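Local coordinates for uncharacterized protein (Clostridium sporogenes, PDB 4Q0Y) that is of unknown function but adopts a hot-dog, thioesterase-like fold, which leaves a thioesterase-related role possible but unproven, at residues N17-F22 and Y103-G108; K40-S45 and E50-I55; I93-S98 and N121-I126. All coordinates share one frame; numbering follows the deposited sequence.

Contact 1. Residues N17-F22 and Y103-G108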
ATOM      1  N   ASN B  17      -4.137 -26.090  10.641  1.00 14.61           N
ATOM      2  CA  ASN B  17      -4.117 -27.425  11.292  1.00 15.61           C
ATOM      3  C   ASN B  17      -2.709 -28.009  11.478  1.00 16.23           C
ATOM      4  O   ASN B  17      -2.564 -29.191  11.786  1.00 17.30           O
ATOM      5  CB  ASN B  17      -5.022 -28.404  10.515  1.00 17.38           C
ATOM      6  CG  ASN B  17      -4.544 -28.657   9.101  1.00 16.68           C
ATOM      7  OD1 ASN B  17      -3.498 -28.163   8.680  1.00 17.38           O
ATOM      8  ND2 ASN B  17      -5.361 -29.342   8.326  1.00 17.30           N
ATOM      9  N   SER B  18      -1.684 -27.191  11.250  1.00 17.20           N
ATOM     10  CA  SER B  18      -0.292 -27.634  11.310  1.00 17.44           C
ATOM     11  C   SER B  18       0.631 -26.430  11.318  1.00 17.40           C
ATOM     12  O   SER B  18       0.300 -25.398  10.748  1.00 16.72           O
ATOM     13  CB  SER B  18       0.044 -28.494  10.087  1.00 16.89           C
ATOM     14  OG  SER B  18       1.387 -28.925  10.080  1.00 17.72           O
ATOM     15  N   PHE B  19       1.782 -26.572  11.982  1.00 19.34           N
ATOM     16  CA  PHE B  19       2.877 -25.583  11.902  1.00 18.27           C
ATOM     17  C   PHE B  19       3.984 -26.019  10.924  1.00 18.73           C
ATOM     18  O   PHE B  19       5.000 -25.334  10.826  1.00 18.53           O
ATOM     19  CB  PHE B  19       3.456 -25.305  13.307  1.00 20.61           C
ATOM     20  CG  PHE B  19       2.695 -24.266  14.081  1.00 25.72           C
ATOM     21  CD1 PHE B  19       3.016 -22.920  13.943  1.00 31.59           C
ATOM     22  CD2 PHE B  19       1.662 -24.636  14.952  1.00 33.84           C
ATOM     23  CE1 PHE B  19       2.315 -21.950  14.657  1.00 36.97           C
ATOM     24  CE2 PHE B  19       0.951 -23.668  15.670  1.00 33.93           C
ATOM     25  CZ  PHE B  19       1.276 -22.321  15.512  1.00 36.12           C
ATOM     26  N   SER B  20       3.818 -27.156  10.237  1.00 16.69           N
ATOM     27  CA  SER B  20       4.859 -27.721   9.372  1.00 18.14           C
ATOM     28  C   SER B  20       4.434 -28.052   7.938  1.00 19.82           C
ATOM     29  O   SER B  20       5.290 -28.159   7.055  1.00 19.59           O
ATOM     30  CB  SER B  20       5.462 -28.961  10.046  1.00 19.58           C
ATOM     31  OG  SER B  20       4.505 -29.998  10.175  1.00 22.99           O
ATOM     32  N   LYS B  21       3.141 -28.274   7.724  1.00 16.32           N
ATOM     33  CA  LYS B  21       2.594 -28.698   6.450  1.00 16.83           C
ATOM     34  C   LYS B  21       1.460 -27.753   6.077  1.00 16.06           C
ATOM     35  O   LYS B  21       0.594 -27.513   6.907  1.00 17.78           O
ATOM     36  CB  LYS B  21       2.071 -30.128   6.626  1.00 21.68           C
ATOM     37  CG  LYS B  21       3.143 -31.199   6.911  1.00 26.56           C
ATOM     38  CD  LYS B  21       4.316 -31.269   5.892  1.00 31.36           C
ATOM     39  CE  LYS B  21       3.846 -31.231   4.448  1.00 34.76           C
ATOM     40  NZ  LYS B  21       4.922 -31.617   3.485  1.00 34.30           N
ATOM     41  N   PHE B  22       1.482 -27.201   4.870  1.00 14.64           N
ATOM     42  CA  PHE B  22       0.428 -26.290   4.427  1.00 13.18           C
ATOM     43  C   PHE B  22      -0.908 -27.057   4.264  1.00 12.13           C
ATOM     44  O   PHE B  22      -0.966 -28.094   3.667  1.00 13.52           O
ATOM     45  CB  PHE B  22       0.794 -25.601   3.120  1.00 15.42           C
ATOM     46  CG  PHE B  22      -0.107 -24.470   2.786  1.00 12.24           C
ATOM     47  CD1 PHE B  22       0.125 -23.201   3.295  1.00 13.13           C
ATOM     48  CD2 PHE B  22      -1.197 -24.659   1.944  1.00 13.96           C
ATOM     49  CE1 PHE B  22      -0.714 -22.143   3.009  1.00 14.48           C
ATOM     50  CE2 PHE B  22      -2.051 -23.608   1.670  1.00 13.16           C
ATOM     51  CZ  PHE B  22      -1.798 -22.330   2.170  1.00 11.78           C
ATOM     52  N   TYR B 103       1.574 -12.457  13.414  1.00 14.98           N
ATOM     53  CA  TYR B 103       2.717 -13.170  12.838  1.00 14.20           C
ATOM     54  C   TYR B 103       2.394 -13.697  11.448  1.00 14.04           C
ATOM     55  O   TYR B 103       1.304 -14.200  11.212  1.00 14.25           O
ATOM     56  CB  TYR B 103       3.125 -14.337  13.704  1.00 14.32           C
ATOM     57  CG  TYR B 103       3.545 -13.914  15.094  1.00 17.20           C
ATOM     58  CD1 TYR B 103       2.595 -13.705  16.097  1.00 18.96           C
ATOM     59  CD2 TYR B 103       4.865 -13.680  15.394  1.00 20.60           C
ATOM     60  CE1 TYR B 103       2.974 -13.285  17.376  1.00 22.27           C
ATOM     61  CE2 TYR B 103       5.265 -13.273  16.673  1.00 22.28           C
ATOM     62  CZ  TYR B 103       4.315 -13.082  17.652  1.00 24.89           C
ATOM     63  OH  TYR B 103       4.718 -12.656  18.903  1.00 31.84           O
ATOM     64  N   ILE B 104       3.385 -13.604  10.554  1.00 14.70           N
ATOM     65  CA  ILE B 104       3.341 -14.231   9.233  1.00 15.36           C
ATOM     66  C   ILE B 104       4.556 -15.165   9.137  1.00 15.40           C
ATOM     67  O   ILE B 104       5.677 -14.721   9.379  1.00 17.15           O
ATOM     68  CB  ILE B 104       3.379 -13.186   8.102  1.00 16.78           C
ATOM     69  CG1 ILE B 104       2.083 -12.355   8.145  1.00 15.95           C
ATOM     70  CG2 ILE B 104       3.580 -13.865   6.735  1.00 18.67           C
ATOM     71  CD1 ILE B 104       2.099 -11.117   7.274  1.00 18.08           C
ATOM     72  N   ILE B 105       4.319 -16.442   8.825  1.00 14.02           N
ATOM     73  CA  ILE B 105       5.375 -17.441   8.684  1.00 15.23           C
ATOM     74  C   ILE B 105       5.321 -17.967   7.251  1.00 13.31           C
ATOM     75  O   ILE B 105       4.256 -18.299   6.762  1.00 14.26           O
ATOM     76  CB  ILE B 105       5.166 -18.612   9.677  1.00 15.17           C
ATOM     77  CG1 ILE B 105       5.154 -18.118  11.136  1.00 17.58           C
ATOM     78  CG2 ILE B 105       6.219 -19.710   9.478  1.00 15.91           C
ATOM     79  CD1 ILE B 105       4.589 -19.139  12.108  1.00 19.75           C
ATOM     80  N   PHE B 106       6.471 -18.078   6.607  1.00 14.16           N
ATOM     81  CA  PHE B 106       6.522 -18.604   5.231  1.00 12.90           C
ATOM     82  C   PHE B 106       6.631 -20.122   5.346  1.00 13.32           C
ATOM     83  O   PHE B 106       7.615 -20.626   5.870  1.00 14.27           O
ATOM     84  CB  PHE B 106       7.684 -17.984   4.462  1.00 13.38           C
ATOM     85  CG  PHE B 106       7.422 -16.572   4.015  1.00 13.99           C
ATOM     86  CD1 PHE B 106       7.446 -15.527   4.921  1.00 15.15           C
ATOM     87  CD2 PHE B 106       7.100 -16.291   2.699  1.00 13.04           C
ATOM     88  CE1 PHE B 106       7.161 -14.234   4.528  1.00 13.85           C
ATOM     89  CE2 PHE B 106       6.817 -14.991   2.290  1.00 14.20           C
ATOM     90  CZ  PHE B 106       6.866 -13.957   3.201  1.00 15.02           C
ATOM     91  N   SER B 107       5.600 -20.830   4.878  1.00 13.57           N
ATOM     92  CA  SER B 107       5.484 -22.294   4.950  1.00 13.48           C
ATOM     93  C   SER B 107       6.687 -22.967   4.301  1.00 13.54           C
ATOM     94  O   SER B 107       7.134 -22.543   3.224  1.00 15.86           O
ATOM     95  CB  SER B 107       4.214 -22.791   4.234  1.00 15.58           C
ATOM     96  OG  SER B 107       4.126 -24.212   4.297  1.00 18.84           O
ATOM     97  N   GLY B 108       7.220 -23.985   4.971  1.00 12.83           N
ATOM     98  CA  GLY B 108       8.374 -24.716   4.501  1.00 14.70           C
ATOM     99  C   GLY B 108       9.702 -24.001   4.710  1.00 14.34           C
ATOM    100  O   GLY B 108      10.708 -24.423   4.146  1.00 18.04           O
TER
HETATM  101  O   HOH W   1       6.655 -24.992   7.576  1.00 17.11           O
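Ser18 OG, gripped by two backbone amides, fastens the loop 17-22 from which Phe19 and Phe22 reach Ile105 and Ser107. It accepts from Ser20 N at 3.0 Å in a nearly straight bond (165°) and from Lys21 N in a more bent one (150°), so the turn is closed by the hydroxyl of its own first residue. A weaker bond from Ser20 OG adds to the grip. Phe19 brings its ring edge to Ile105, whose CD1 lies near the ring plane, 4.4 Å from CE1; the touch is loose. Phe22 makes the nearer approach: its CB stands 3.8 Å from Ser107 OG, while Ser107 CB meets the ring obliquely. The serine hydroxyl is turned anti to its backbone N (chi1 179°), which carries it toward Phe22, yet its hydrogen-bond partner is Tyr92 OH on the adjacent strand. A water joins the two backbones, accepting from Gly108 N at 2.8 Å and donating weakly to Ser20 O. Phe22 is further held by Phe14, edge-to-face, and Phe19 likewise by Phe16. The loop motif is an ST turn extended to an ST motif. It lies against the end of strand 102-106, on the sheet face opposite the one where Ile104 meets helix 33-44, so that a loop between two strands rests against one face of the hot-dog sheet.

Contact 2. Residues K40-S45 and E50-I55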
ATOM      1  N   LYS B  40      -1.494  -6.628   0.018  1.00 14.01           N
ATOM      2  CA  LYS B  40      -0.337  -6.344  -0.861  1.00 14.02           C
ATOM      3  C   LYS B  40       0.644  -5.399  -0.179  1.00 13.52           C
ATOM      4  O   LYS B  40       1.854  -5.627  -0.201  1.00 15.28           O
ATOM      5  CB  LYS B  40      -0.777  -5.740  -2.200  1.00 15.39           C
ATOM      6  CG  LYS B  40       0.378  -5.505  -3.176  1.00 19.29           C
ATOM      7  CD  LYS B  40      -0.079  -4.773  -4.440  1.00 23.11           C
ATOM      8  CE  LYS B  40       0.436  -3.358  -4.526  1.00 28.26           C
ATOM      9  NZ  LYS B  40       0.118  -2.727  -5.836  1.00 28.79           N
ATOM     10  N   VAL B  41       0.113  -4.310   0.372  1.00 15.26           N
ATOM     11  CA  VAL B  41       0.928  -3.277   0.994  1.00 17.60           C
ATOM     12  C   VAL B  41       1.755  -3.874   2.147  1.00 16.81           C
ATOM     13  O   VAL B  41       2.959  -3.633   2.232  1.00 18.32           O
ATOM     14  CB  VAL B  41       0.071  -2.083   1.452  1.00 18.95           C
ATOM     15  CG1 VAL B  41       0.841  -1.147   2.374  1.00 20.92           C
ATOM     16  CG2 VAL B  41      -0.433  -1.318   0.218  1.00 21.94           C
ATOM     17  N   ILE B  42       1.113  -4.693   2.988  1.00 17.09           N
ATOM     18  CA  ILE B  42       1.829  -5.402   4.070  1.00 17.52           C
ATOM     19  C   ILE B  42       2.939  -6.295   3.506  1.00 16.85           C
ATOM     20  O   ILE B  42       4.092  -6.194   3.956  1.00 17.03           O
ATOM     21  CB  ILE B  42       0.866  -6.234   4.947  1.00 17.80           C
ATOM     22  CG1 ILE B  42       0.006  -5.273   5.763  1.00 21.61           C
ATOM     23  CG2 ILE B  42       1.644  -7.227   5.835  1.00 16.55           C
ATOM     24  CD1 ILE B  42      -1.181  -5.926   6.431  1.00 22.47           C
HETATM   25  N   MSE B  43       2.605  -7.116   2.505  1.00 17.25           N
HETATM   26  CA  MSE B  43       3.565  -8.064   1.917  1.00 17.68           C
HETATM   27  C   MSE B  43       4.756  -7.358   1.291  1.00 18.90           C
HETATM   28  O   MSE B  43       5.886  -7.851   1.399  1.00 21.03           O
HETATM   29  CB  MSE B  43       2.924  -9.028   0.923  1.00 17.33           C
HETATM   30  CG  MSE B  43       1.909  -9.979   1.571  1.00 16.91           C
HETATM   31 SE   MSE B  43       2.712 -11.150   2.944  0.75 18.08          SE
HETATM   32  CE  MSE B  43       3.960 -12.076   1.734  1.00 23.60           C
ATOM     33  N   ASN B  44       4.532  -6.206   0.655  1.00 15.36           N
ATOM     34  CA  ASN B  44       5.637  -5.407   0.088  1.00 15.97           C
ATOM     35  C   ASN B  44       6.440  -4.579   1.110  1.00 18.37           C
ATOM     36  O   ASN B  44       7.450  -3.978   0.738  1.00 20.54           O
ATOM     37  CB  ASN B  44       5.135  -4.463  -1.008  1.00 17.95           C
ATOM     38  CG  ASN B  44       4.891  -5.166  -2.326  1.00 20.28           C
ATOM     39  OD1 ASN B  44       5.497  -6.201  -2.622  1.00 23.45           O
ATOM     40  ND2 ASN B  44       4.089  -4.558  -3.160  1.00 18.11           N
ATOM     41  N   SER B  45       5.979  -4.518   2.356  1.00 17.37           N
ATOM     42  CA  SER B  45       6.626  -3.716   3.375  1.00 18.73           C
ATOM     43  C   SER B  45       7.224  -4.539   4.524  1.00 17.08           C
ATOM     44  O   SER B  45       7.707  -3.943   5.504  1.00 18.90           O
ATOM     45  CB  SER B  45       5.639  -2.656   3.856  1.00 20.18           C
ATOM     46  OG  SER B  45       4.635  -3.225   4.623  1.00 24.18           O
ATOM     47  N   GLU B  50       8.740   0.201   9.906  1.00 27.26           N
ATOM     48  CA  GLU B  50       9.018   0.267  11.352  1.00 29.11           C
ATOM     49  C   GLU B  50       8.066  -0.600  12.184  1.00 28.31           C
ATOM     50  O   GLU B  50       8.431  -1.007  13.282  1.00 29.14           O
ATOM     51  CB  GLU B  50       8.986   1.705  11.858  1.00 34.55           C
ATOM     52  CG  GLU B  50      10.212   2.514  11.400  1.00 44.18           C
ATOM     53  CD  GLU B  50      11.391   2.498  12.379  1.00 52.38           C
ATOM     54  OE1 GLU B  50      11.530   1.549  13.187  1.00 56.87           O
ATOM     55  OE2 GLU B  50      12.202   3.452  12.340  1.00 64.44           O
ATOM     56  N   GLY B  51       6.886  -0.917  11.647  1.00 22.74           N
ATOM     57  CA  GLY B  51       5.881  -1.759  12.333  1.00 24.65           C
ATOM     58  C   GLY B  51       5.949  -3.254  12.059  1.00 22.64           C
ATOM     59  O   GLY B  51       5.015  -3.980  12.411  1.00 23.88           O
ATOM     60  N   ILE B  52       6.973  -3.706  11.323  1.00 18.79           N
ATOM     61  CA  ILE B  52       7.133  -5.126  10.972  1.00 17.76           C
ATOM     62  C   ILE B  52       8.605  -5.464  11.271  1.00 18.53           C
ATOM     63  O   ILE B  52       9.503  -4.640  11.033  1.00 19.14           O
ATOM     64  CB  ILE B  52       6.727  -5.457   9.487  1.00 18.83           C
ATOM     65  CG1 ILE B  52       5.282  -5.013   9.171  1.00 19.27           C
ATOM     66  CG2 ILE B  52       6.893  -6.948   9.194  1.00 19.44           C
ATOM     67  CD1 ILE B  52       4.870  -5.106   7.714  1.00 18.17           C
ATOM     68  N   LYS B  53       8.830  -6.636  11.851  1.00 17.04           N
ATOM     69  CA  LYS B  53      10.199  -7.074  12.207  1.00 17.84           C
ATOM     70  C   LYS B  53      10.381  -8.533  11.851  1.00 17.12           C
ATOM     71  O   LYS B  53       9.534  -9.357  12.211  1.00 15.97           O
ATOM     72  CB  LYS B  53      10.481  -6.874  13.690  1.00 19.72           C
ATOM     73  CG  LYS B  53      11.957  -7.033  14.074  1.00 23.68           C
ATOM     74  CD  LYS B  53      12.225  -7.068  15.572  1.00 26.98           C
ATOM     75  CE  LYS B  53      13.665  -7.461  15.918  1.00 28.86           C
ATOM     76  NZ  LYS B  53      14.785  -6.717  15.293  1.00 29.72           N
ATOM     77  N   LYS B  54      11.489  -8.846  11.163  1.00 17.59           N
ATOM     78  CA  LYS B  54      11.895 -10.248  10.942  1.00 17.73           C
ATOM     79  C   LYS B  54      12.307 -10.875  12.273  1.00 19.10           C
ATOM     80  O   LYS B  54      13.084 -10.297  13.031  1.00 18.71           O
ATOM     81  CB  LYS B  54      13.052 -10.345   9.940  1.00 20.41           C
ATOM     82  CG  LYS B  54      13.350 -11.766   9.453  1.00 22.82           C
ATOM     83  CD  LYS B  54      14.598 -11.818   8.563  1.00 27.56           C
ATOM     84  CE  LYS B  54      14.332 -11.227   7.180  1.00 35.08           C
ATOM     85  NZ  LYS B  54      15.555 -11.203   6.328  1.00 43.77           N
ATOM     86  N   ILE B  55      11.805 -12.069  12.548  1.00 18.30           N
ATOM     87  CA  ILE B  55      12.032 -12.739  13.837  1.00 19.65           C
ATOM     88  C   ILE B  55      12.196 -14.226  13.621  1.00 18.49           C
ATOM     89  O   ILE B  55      11.824 -14.750  12.563  1.00 18.40           O
ATOM     90  CB  ILE B  55      10.832 -12.555  14.798  1.00 22.23           C
ATOM     91  CG1 ILE B  55       9.507 -12.996  14.163  1.00 23.75           C
ATOM     92  CG2 ILE B  55      10.742 -11.124  15.243  1.00 28.38           C
ATOM     93  CD1 ILE B  55       8.492 -13.445  15.188  1.00 28.31           C
TER
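Ile52 reaches with a single methyl, CD1, to the C-terminal part of helix 33-44, meeting Ile42 and the following Ser45. Of the three residues it has the most surface buried by the contact. With CG1 anti to the carbonyl carbon (chi1 -56°) and the chain extended beyond it, CD1 is carried out from the strand to the helix end. It comes 3.6 Å from Ser45 OG, and the carbonyl oxygen Ser45 O lies 3.8 Å from the same methyl, so the serine is touched through both its hydroxyl and its backbone. Ile42 is met at its carbonyl, O standing 4.0 Å from Ile52 CD1, and more loosely at CG2, 4.3 Å from the same methyl. All these approaches are van der Waals in kind. Ile42 O is engaged within its own segment, accepting from Ser45 N at 3.0 Å, and Ser45 OG, which chi1 (72°) sets between its backbone N and carbonyl carbon, lies near Val41 O and Ile42 O. Strand 52-55 pairs antiparallel with strand 112-115 at one edge of the sheet, where Ile52 also touches Tyr113. Beyond the contact Ile42 continues onto Leu115 of that strand and onto Ile122 and Leu123 of helix 117-126, placing it between the sheet and the second helix.

Contact 3. Residues I93-S98 and N121-I126; sequences ILVGDS and NILKEI
Leu123 points from helix 121-126 into the angle between Ile93 and Val95, two residues on the same face of strand 93-95, and its side chain crosses both obliquely. Leu123 is met at two points along its side chain. Near its root, Leu123 CB is met by Val95 CG1 at 3.7 Å, with Val95 CG2 a little farther off at 4.1 Å. At its tip, CD2 of Leu123 meets the end methyl CD1 of Ile93 at 3.9 Å. Val95 holds CG1 anti to its backbone N (chi1 -179°), and this branch does double duty, because it also lies 3.8 Å from Lys124 CG. It therefore sits between two successive helix residues. Lys124 lays its aliphatic part beside Val95, then bends at chi3 (62°). A cadmium ion lies about 4 Å from the side chain of this partly exposed lysine. The strand and helix axes run steeply across each other, at 109° between their N-to-C directions and 9.4 Å at closest approach. Phe39 and Ile42 of helix 33-44 close on Leu123 from another side, and Ile93 leans on Ile104 of the adjoining strand. The side-chain atoms that meet across the two segments are all carbon, those of Lys124 included, so the helix is held on the sheet by close apolar packing and the burial of branched side chains, without directional bonds between the two.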
ATOM      1  N   ILE B  93      -0.661 -17.602   9.039  1.00 12.63           N
ATOM      2  CA  ILE B  93      -0.906 -16.272   9.602  1.00 13.33           C
ATOM      3  C   ILE B  93      -1.629 -16.395  10.933  1.00 13.01           C
ATOM      4  O   ILE B  93      -2.558 -17.189  11.048  1.00 12.33           O
ATOM      5  CB  ILE B  93      -1.612 -15.338   8.584  1.00 16.09           C
ATOM      6  CG1 ILE B  93      -1.547 -13.894   9.050  1.00 17.62           C
ATOM      7  CG2 ILE B  93      -3.053 -15.763   8.319  1.00 16.61           C
ATOM      8  CD1 ILE B  93      -1.659 -12.894   7.919  1.00 19.64           C
ATOM      9  N   LEU B  94      -1.123 -15.654  11.933  1.00 13.92           N
ATOM     10  CA  LEU B  94      -1.678 -15.622  13.286  1.00 13.83           C
ATOM     11  C   LEU B  94      -1.962 -14.161  13.581  1.00 14.85           C
ATOM     12  O   LEU B  94      -1.031 -13.361  13.681  1.00 13.39           O
ATOM     13  CB  LEU B  94      -0.663 -16.193  14.259  1.00 14.38           C
ATOM     14  CG  LEU B  94      -0.245 -17.636  14.030  1.00 16.55           C
ATOM     15  CD1 LEU B  94       0.958 -17.966  14.914  1.00 19.00           C
ATOM     16  CD2 LEU B  94      -1.405 -18.581  14.287  1.00 17.94           C
ATOM     17  N   VAL B  95      -3.241 -13.803  13.674  1.00 14.89           N
ATOM     18  CA  VAL B  95      -3.671 -12.399  13.730  1.00 16.49           C
ATOM     19  C   VAL B  95      -4.251 -12.056  15.098  1.00 17.16           C
ATOM     20  O   VAL B  95      -5.275 -12.628  15.489  1.00 16.66           O
ATOM     21  CB  VAL B  95      -4.730 -12.060  12.650  1.00 15.14           C
ATOM     22  CG1 VAL B  95      -5.152 -10.586  12.702  1.00 14.65           C
ATOM     23  CG2 VAL B  95      -4.230 -12.413  11.260  1.00 14.62           C
ATOM     24  N   GLY B  96      -3.632 -11.094  15.786  1.00 16.78           N
ATOM     25  CA  GLY B  96      -4.197 -10.517  16.981  1.00 18.71           C
ATOM     26  C   GLY B  96      -4.118 -11.342  18.240  1.00 19.59           C
ATOM     27  O   GLY B  96      -5.114 -11.946  18.667  1.00 19.67           O
ATOM     28  N   ASP B  97      -2.934 -11.344  18.848  1.00 18.98           N
ATOM     29  CA  ASP B  97      -2.760 -11.918  20.188  1.00 18.86           C
ATOM     30  C   ASP B  97      -3.214 -10.926  21.257  1.00 19.89           C
ATOM     31  O   ASP B  97      -3.698  -9.831  20.928  1.00 19.20           O
ATOM     32  CB  ASP B  97      -1.336 -12.465  20.404  1.00 20.24           C
ATOM     33  CG  ASP B  97      -0.245 -11.388  20.477  1.00 22.56           C
ATOM     34  OD1 ASP B  97      -0.507 -10.164  20.556  1.00 21.16           O
ATOM     35  OD2 ASP B  97       0.929 -11.817  20.487  1.00 26.37           O
ATOM     36  N   SER B  98      -3.035 -11.294  22.523  1.00 21.45           N
ATOM     37  CA  SER B  98      -3.414 -10.437  23.652  1.00 23.39           C
ATOM     38  C   SER B  98      -2.637  -9.110  23.705  1.00 23.67           C
ATOM     39  O   SER B  98      -3.112  -8.173  24.310  1.00 24.35           O
ATOM     40  CB  SER B  98      -3.269 -11.191  24.977  1.00 25.81           C
ATOM     41  OG  SER B  98      -1.906 -11.467  25.262  1.00 27.60           O
ATOM     42  N   ASN B 121      -4.522  -4.401  13.071  1.00 17.50           N
ATOM     43  CA  ASN B 121      -5.837  -3.805  12.827  1.00 19.96           C
ATOM     44  C   ASN B 121      -6.235  -3.958  11.343  1.00 17.90           C
ATOM     45  O   ASN B 121      -7.376  -4.330  11.021  1.00 17.46           O
ATOM     46  CB  ASN B 121      -5.851  -2.337  13.305  1.00 24.02           C
ATOM     47  CG  ASN B 121      -5.707  -2.197  14.832  1.00 29.52           C
ATOM     48  OD1 ASN B 121      -5.891  -3.149  15.601  1.00 34.60           O
ATOM     49  ND2 ASN B 121      -5.367  -1.001  15.267  1.00 34.78           N
ATOM     50  N   ILE B 122      -5.263  -3.752  10.452  1.00 15.86           N
ATOM     51  CA  ILE B 122      -5.469  -3.943   9.004  1.00 18.15           C
ATOM     52  C   ILE B 122      -5.749  -5.436   8.697  1.00 15.86           C
ATOM     53  O   ILE B 122      -6.665  -5.751   7.937  1.00 15.94           O
ATOM     54  CB  ILE B 122      -4.278  -3.401   8.178  1.00 18.72           C
ATOM     55  CG1 ILE B 122      -4.159  -1.883   8.349  1.00 22.77           C
ATOM     56  CG2 ILE B 122      -4.404  -3.770   6.695  1.00 18.61           C
ATOM     57  CD1 ILE B 122      -2.813  -1.332   7.929  1.00 26.60           C
ATOM     58  N   LEU B 123      -4.962  -6.341   9.283  1.00 14.48           N
ATOM     59  CA  LEU B 123      -5.168  -7.780   9.096  1.00 15.16           C
ATOM     60  C   LEU B 123      -6.532  -8.247   9.577  1.00 14.69           C
ATOM     61  O   LEU B 123      -7.168  -9.069   8.911  1.00 14.97           O
ATOM     62  CB  LEU B 123      -4.066  -8.597   9.760  1.00 14.67           C
ATOM     63  CG  LEU B 123      -2.693  -8.472   9.091  1.00 16.14           C
ATOM     64  CD1 LEU B 123      -1.639  -9.062  10.017  1.00 17.27           C
ATOM     65  CD2 LEU B 123      -2.656  -9.136   7.728  1.00 16.09           C
ATOM     66  N   LYS B 124      -6.990  -7.681  10.700  1.00 15.53           N
ATOM     67  CA  LYS B 124      -8.359  -7.932  11.187  1.00 16.96           C
ATOM     68  C   LYS B 124      -9.439  -7.512  10.187  1.00 19.30           C
ATOM     69  O   LYS B 124     -10.422  -8.227  10.024  1.00 22.13           O
ATOM     70  CB  LYS B 124      -8.593  -7.318  12.569  1.00 17.18           C
ATOM     71  CG  LYS B 124      -7.808  -8.067  13.647  1.00 19.15           C
ATOM     72  CD  LYS B 124      -7.697  -7.355  14.983  1.00 21.68           C
ATOM     73  CE  LYS B 124      -9.037  -7.123  15.644  1.00 27.07           C
ATOM     74  NZ  LYS B 124      -8.837  -6.525  17.001  1.00 26.16           N
ATOM     75  N   GLU B 125      -9.220  -6.399   9.477  1.00 19.23           N
ATOM     76  CA  GLU B 125     -10.130  -5.971   8.406  1.00 22.40           C
ATOM     77  C   GLU B 125     -10.129  -6.963   7.232  1.00 19.13           C
ATOM     78  O   GLU B 125     -11.199  -7.313   6.704  1.00 19.54           O
ATOM     79  CB  GLU B 125      -9.813  -4.558   7.895  1.00 23.34           C
ATOM     80  CG  GLU B 125     -10.070  -3.484   8.936  1.00 25.08           C
ATOM     81  CD  GLU B 125      -9.446  -2.133   8.627  1.00 28.97           C
ATOM     82  OE1 GLU B 125      -8.839  -1.943   7.551  1.00 27.63           O
ATOM     83  OE2 GLU B 125      -9.538  -1.268   9.522  1.00 36.61           O
ATOM     84  N   ILE B 126      -8.938  -7.389   6.831  1.00 15.84           N
ATOM     85  CA  ILE B 126      -8.769  -8.305   5.691  1.00 15.41           C
ATOM     86  C   ILE B 126      -9.414  -9.682   5.948  1.00 16.04           C
ATOM     87  O   ILE B 126     -10.097 -10.233   5.045  1.00 16.77           O
ATOM     88  CB  ILE B 126      -7.285  -8.520   5.330  1.00 16.68           C
ATOM     89  CG1 ILE B 126      -6.681  -7.207   4.839  1.00 17.62           C
ATOM     90  CG2 ILE B 126      -7.101  -9.627   4.284  1.00 16.43           C
ATOM     91  CD1 ILE B 126      -5.171  -7.164   4.940  1.00 18.30           C
TER

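In the fold
From the N terminus, the loop 17-22 opens contact 1, which closes at 103-108 and spans most of the chain. Within that span, contact 2 closes a short loop from the end of helix 33-44 to the edge strand 52-55. Contact 3 opens later, at 93-98, and closes only after contact 1, so the two cross, while contacts 2 and 3 follow in series. Strands 83-95 and 102-106 are neighbours in the sheet, where Tyr103 N and Leu94 O probably hydrogen bond across contacts 1 and 3. Contacts 2 and 3 meet through Ile42, which also touches Ile104, so both helices lie on one sheet face; contact 1 holds the loop on the other.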